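Local structure of putative mandelate racemase (2O56) at residues A[7-12]-A[65-70]; A[28-33]-A[100-105]. The protein is a magnesium-binding member of the enolase superfamily of unknown exact function, possibly a hydro-lyase (dehydratase). All coordinates share one frame; numbering follows the deposited sequence.

Contact 1 of 2, residues A[7-12]-A[65-70]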
loop_
_atom_site.group_PDB
_atom_site.type_symbol
_atom_site.label_atom_id
_atom_site.label_comp_id
_atom_site.label_asym_id
_atom_site.label_seq_id
_atom_site.Cartn_x
_atom_site.Cartn_y
_atom_site.Cartn_z
ATOM N N THR A 7 -4.607 -0.503 51.651
ATOM C CA THR A 7 -5.031 0.399 52.731
ATOM C C THR A 7 -4.419 1.788 52.611
ATOM O O THR A 7 -5.050 2.782 52.970
ATOM C CB THR A 7 -4.770 -0.209 54.133
ATOM O OG1 THR A 7 -3.421 -0.682 54.202
ATOM C CG2 THR A 7 -5.706 -1.363 54.382
ATOM N N SER A 8 -3.194 1.855 52.079
ATOM C CA SER A 8 -2.537 3.128 51.832
ATOM C C SER A 8 -1.401 2.954 50.817
ATOM O O SER A 8 -0.939 1.835 50.574
ATOM C CB SER A 8 -1.957 3.687 53.140
ATOM O OG SER A 8 -0.818 2.930 53.532
ATOM N N VAL A 9 -0.965 4.066 50.225
ATOM C CA VAL A 9 0.154 4.060 49.302
ATOM C C VAL A 9 1.080 5.200 49.701
ATOM O O VAL A 9 0.629 6.322 49.865
ATOM C CB VAL A 9 -0.291 4.268 47.810
ATOM C CG1 VAL A 9 0.940 4.233 46.881
ATOM C CG2 VAL A 9 -1.288 3.219 47.380
ATOM N N ASP A 10 2.360 4.899 49.863
ATOM C CA ASP A 10 3.357 5.912 50.123
ATOM C C ASP A 10 4.090 6.183 48.838
ATOM O O ASP A 10 4.514 5.253 48.155
ATOM C CB ASP A 10 4.342 5.437 51.190
ATOM C CG ASP A 10 3.646 4.969 52.454
ATOM O OD1 ASP A 10 3.023 5.809 53.131
ATOM O OD2 ASP A 10 3.698 3.755 52.761
ATOM N N ILE A 11 4.217 7.458 48.496
ATOM C CA ILE A 11 4.986 7.858 47.330
ATOM C C ILE A 11 6.261 8.538 47.820
ATOM O O ILE A 11 6.214 9.620 48.412
ATOM C CB ILE A 11 4.144 8.747 46.378
ATOM C CG1 ILE A 11 2.872 7.997 45.959
ATOM C CG2 ILE A 11 4.948 9.081 45.130
ATOM C CD1 ILE A 11 1.650 8.245 46.818
ATOM N N ILE A 12 7.392 7.873 47.587
ATOM C CA ILE A 12 8.649 8.177 48.265
ATOM C C ILE A 12 9.673 8.856 47.343
ATOM O O ILE A 12 10.079 8.306 46.319
ATOM C CB ILE A 12 9.256 6.885 48.906
ATOM C CG1 ILE A 12 8.262 6.277 49.898
ATOM C CG2 ILE A 12 10.599 7.173 49.594
ATOM C CD1 ILE A 12 8.454 4.815 50.196
ATOM N N ILE A 65 -7.165 6.157 43.350
ATOM C CA ILE A 65 -8.201 5.361 42.694
ATOM C C ILE A 65 -8.110 3.863 42.972
ATOM O O ILE A 65 -9.054 3.124 42.679
ATOM C CB ILE A 65 -8.382 5.679 41.174
ATOM C CG1 ILE A 65 -7.278 5.065 40.332
ATOM C CG2 ILE A 65 -8.456 7.186 40.942
ATOM C CD1 ILE A 65 -7.672 4.884 38.867
ATOM N N ILE A 66 -6.996 3.429 43.568
ATOM C CA ILE A 66 -6.802 2.022 43.894
ATOM C C ILE A 66 -6.937 1.642 45.393
ATOM O O ILE A 66 -6.927 0.462 45.741
ATOM C CB ILE A 66 -5.457 1.510 43.338
ATOM C CG1 ILE A 66 -4.302 2.003 44.202
ATOM C CG2 ILE A 66 -5.320 1.921 41.854
ATOM C CD1 ILE A 66 -2.958 1.543 43.766
ATOM N N ILE A 67 -7.045 2.633 46.271
ATOM C CA ILE A 67 -7.248 2.386 47.702
ATOM C C ILE A 67 -8.528 1.568 47.816
ATOM O O ILE A 67 -9.514 1.898 47.172
ATOM C CB ILE A 67 -7.433 3.723 48.481
ATOM C CG1 ILE A 67 -6.240 4.665 48.255
ATOM C CG2 ILE A 67 -7.651 3.467 49.950
ATOM C CD1 ILE A 67 -4.916 4.103 48.736
ATOM N N GLY A 68 -8.505 0.485 48.592
ATOM C CA GLY A 68 -9.711 -0.330 48.778
ATOM C C GLY A 68 -9.796 -1.483 47.796
ATOM O O GLY A 68 -10.607 -2.375 47.986
ATOM N N MET A 69 -8.964 -1.479 46.746
ATOM C CA MET A 69 -9.004 -2.545 45.735
ATOM C C MET A 69 -8.182 -3.740 46.201
ATOM O O MET A 69 -7.280 -3.592 47.008
ATOM C CB MET A 69 -8.504 -2.062 44.357
ATOM C CG MET A 69 -9.322 -0.918 43.762
ATOM S SD MET A 69 -8.911 -0.472 42.057
ATOM C CE MET A 69 -9.771 -1.800 41.172
ATOM N N ASP A 70 -8.506 -4.915 45.672
ATOM C CA ASP A 70 -7.704 -6.123 45.850
ATOM C C ASP A 70 -6.458 -6.021 44.986
ATOM O O ASP A 70 -6.559 -6.050 43.754
ATOM C CB ASP A 70 -8.541 -7.317 45.397
ATOM C CG ASP A 70 -7.932 -8.657 45.758
ATOM O OD1 ASP A 70 -6.713 -8.762 46.013
ATOM O OD2 ASP A 70 -8.707 -9.645 45.773
#
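V9, on the first strand of the N-terminal capping domain of this enolase-superfamily protein, packs against I66 and I67, where helix 52-66 ends and the chain swings into a type II turn. The contact joins an inner strand of the domain's four-stranded antiparallel sheet to the end of a helix lying over one face of it, and it is small, burying 166 Å² in all.

Apolar side chains carry it. The CB of V9 points at the turn, and its CG2 meets I67 CD1 at 4.0 Å. The same methyl of V9 lies 4.3 Å from I66 CD1, so one branch of the valine touches the tips of two isoleucines. In I67, chi1 (-56°) sets CG1 anti to the carbonyl carbon, and chi2 (-61°) then turns CD1 to the strand. A compact beta-branched valine suits the strand, while the longer isoleucines span the gap from the turn.

I67 also meets the strand backbone: its CD1 lies 4.0 Å from S8 CA, and its other branch, CG2, comes to 4.0 Å from T7 O. The strand carries a classic beta bulge here, T7 and S8 together lying opposite N33 of strand 28-34; the hydroxyl of S8, whose CB points away from the turn, is hydrogen-bonded to the N33 side chain.

Hydrogen bonding within 65-70 sets the shape of the turn. G68 has a positive phi of 93°, where a CB would collide with the carbonyl oxygen of I67, so glycine fits this third position of the turn. I66 is also covered by I77 of helix 74-83. The turn is closed by M69 N, which donates to I66 O at 3.0 Å.

Contact 2 of 2, residues A[28-33]-A[100-105]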
loop_
_atom_site.group_PDB
_atom_site.type_symbol
_atom_site.label_atom_id
_atom_site.label_comp_id
_atom_site.label_asym_id
_atom_site.label_seq_id
_atom_site.Cartn_x
_atom_site.Cartn_y
_atom_site.Cartn_z
ATOM N N VAL A 28 12.205 7.516 42.542
ATOM C CA VAL A 28 10.914 7.668 43.208
ATOM C C VAL A 28 10.273 6.294 43.343
ATOM O O VAL A 28 10.202 5.531 42.384
ATOM C CB VAL A 28 9.998 8.622 42.416
ATOM C CG1 VAL A 28 8.553 8.496 42.855
ATOM C CG2 VAL A 28 10.479 10.056 42.574
ATOM N N VAL A 29 9.814 5.984 44.550
ATOM C CA VAL A 29 9.334 4.660 44.876
ATOM C C VAL A 29 7.867 4.699 45.300
ATOM O O VAL A 29 7.426 5.618 46.001
ATOM C CB VAL A 29 10.258 3.998 45.946
ATOM C CG1 VAL A 29 9.573 2.845 46.632
ATOM C CG2 VAL A 29 11.576 3.557 45.295
ATOM N N VAL A 30 7.099 3.721 44.838
ATOM C CA VAL A 30 5.708 3.570 45.269
ATOM C C VAL A 30 5.703 2.350 46.171
ATOM O O VAL A 30 6.206 1.301 45.782
ATOM C CB VAL A 30 4.779 3.295 44.078
ATOM C CG1 VAL A 30 3.356 3.102 44.547
ATOM C CG2 VAL A 30 4.839 4.432 43.073
ATOM N N LYS A 31 5.183 2.514 47.385
ATOM C CA LYS A 31 5.091 1.443 48.360
ATOM C C LYS A 31 3.618 1.274 48.684
ATOM O O LYS A 31 2.983 2.185 49.199
ATOM C CB LYS A 31 5.848 1.820 49.638
ATOM C CG LYS A 31 5.891 0.709 50.688
ATOM C CD LYS A 31 6.748 1.146 51.879
ATOM C CE LYS A 31 6.494 0.286 53.103
ATOM N NZ LYS A 31 5.304 0.746 53.821
ATOM N N ILE A 32 3.081 0.111 48.358
ATOM C CA ILE A 32 1.663 -0.103 48.416
ATOM C C ILE A 32 1.426 -0.985 49.640
ATOM O O ILE A 32 2.111 -2.012 49.821
ATOM C CB ILE A 32 1.166 -0.809 47.152
ATOM C CG1 ILE A 32 1.344 0.105 45.936
ATOM C CG2 ILE A 32 -0.303 -1.177 47.284
ATOM C CD1 ILE A 32 0.616 -0.377 44.700
ATOM N N ASN A 33 0.484 -0.582 50.490
ATOM C CA ASN A 33 0.319 -1.238 51.794
ATOM C C ASN A 33 -1.028 -1.902 51.886
ATOM O O ASN A 33 -2.023 -1.356 51.415
ATOM C CB ASN A 33 0.507 -0.224 52.941
ATOM C CG ASN A 33 1.840 0.488 52.869
ATOM O OD1 ASN A 33 2.886 -0.152 52.876
ATOM N ND2 ASN A 33 1.811 1.813 52.771
ATOM N N SER A 100 3.460 2.443 36.084
ATOM C CA SER A 100 4.469 1.399 36.152
ATOM C C SER A 100 4.915 1.159 37.587
ATOM O O SER A 100 5.000 0.013 38.017
ATOM C CB SER A 100 5.690 1.788 35.303
ATOM O OG SER A 100 5.310 2.074 33.962
ATOM N N GLY A 101 5.191 2.243 38.318
ATOM C CA GLY A 101 5.568 2.157 39.717
ATOM C C GLY A 101 4.555 1.387 40.523
ATOM O O GLY A 101 4.912 0.489 41.278
ATOM N N ILE A 102 3.287 1.744 40.344
ATOM C CA ILE A 102 2.164 1.085 41.007
ATOM C C ILE A 102 2.069 -0.378 40.628
ATOM O O ILE A 102 1.928 -1.243 41.498
ATOM C CB ILE A 102 0.860 1.815 40.692
ATOM C CG1 ILE A 102 0.837 3.142 41.470
ATOM C CG2 ILE A 102 -0.363 0.980 41.056
ATOM C CD1 ILE A 102 -0.276 4.046 41.096
ATOM N N ASP A 103 2.186 -0.652 39.331
ATOM C CA ASP A 103 2.038 -1.998 38.815
ATOM C C ASP A 103 3.089 -2.937 39.369
ATOM O O ASP A 103 2.762 -4.062 39.746
ATOM C CB ASP A 103 2.123 -2.003 37.284
ATOM C CG ASP A 103 1.858 -3.375 36.701
ATOM O OD1 ASP A 103 0.679 -3.793 36.651
ATOM O OD2 ASP A 103 2.842 -4.044 36.320
ATOM N N ILE A 104 4.348 -2.484 39.383
ATOM C CA ILE A 104 5.453 -3.271 39.914
ATOM C C ILE A 104 5.188 -3.641 41.385
ATOM O O ILE A 104 5.367 -4.791 41.787
ATOM C CB ILE A 104 6.820 -2.519 39.804
ATOM C CG1 ILE A 104 7.263 -2.362 38.346
ATOM C CG2 ILE A 104 7.909 -3.268 40.597
ATOM C CD1 ILE A 104 8.271 -1.267 38.143
ATOM N N ALA A 105 4.713 -2.674 42.160
ATOM C CA ALA A 105 4.421 -2.887 43.584
ATOM C C ALA A 105 3.280 -3.886 43.798
ATOM O O ALA A 105 3.258 -4.619 44.783
ATOM C CB ALA A 105 4.138 -1.551 44.261
#
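Helix-on-sheet packing in the N-terminal alpha+beta domain brings strand 28-33, an inner strand of the antiparallel sheet, under helix 93-114. The short axes approach to 7.7 Å at a crossing angle of -44°, and all five touching residues are buried. V30 and I32, two residues apart, both direct their CB atoms at the helix, which answers with G101, I102 and A105.

At G101 the two backbones come close. V30 CB lies 4.0 Å from G101 O, and CG2 of the valine sits over the glycine's C and CA. A CB there would point toward the strand and lie only 3.0 Å from this methyl, so the absence of a side chain lets the strand approach. The other methyl, V30 CG1, anti to the backbone N (chi1 178°), turns to I102 and meets its CG1 at 4.0 Å.

I32 covers the next part of the helix. Its CD1 touches I102 O at 3.6 Å and also packs on I102 CG2, while its CG1 lies 3.7 Å from A105 CB. A105 suits this place: its single methyl points at the strand and fits beneath the ethyl arm of I32, with V30 O also nearby. I102 starts away from the strand, yet its branches return to V30 and I32; it also touches L62, S63 and I66, linking helix 52-66 to the same core.

In this contact G101 and A105 are the small residues that let the helix come near, with the larger I102 between them filling against V30 and I32, a close form of helix-on-sheet packing within the N-terminal alpha+beta domain.

How the contacts relate
Contacts 1 and 2 share one sheet, contact 2 in the core and contact 1 at its partly buried margin, their centres about 9 Å apart. Strands 6-13 and 28-34 are antiparallel neighbours, and between them V9 CG1 packs on V30 CG1 at 3.5 Å, so the two branches of V9 serve different contacts. The backbones meet where T7 N lies 2.7 Å from N33 O, a probable hydrogen bond. On the polar side, N33 ND2 lies 2.7 Å from D10 OD2, another probable hydrogen bond, and N33 OD1 accepts from K31 NZ. Both contacts lie away from the magnesium site of E221, E247 and E273, which belongs to the C-terminal barrel; they belong to the capping domain.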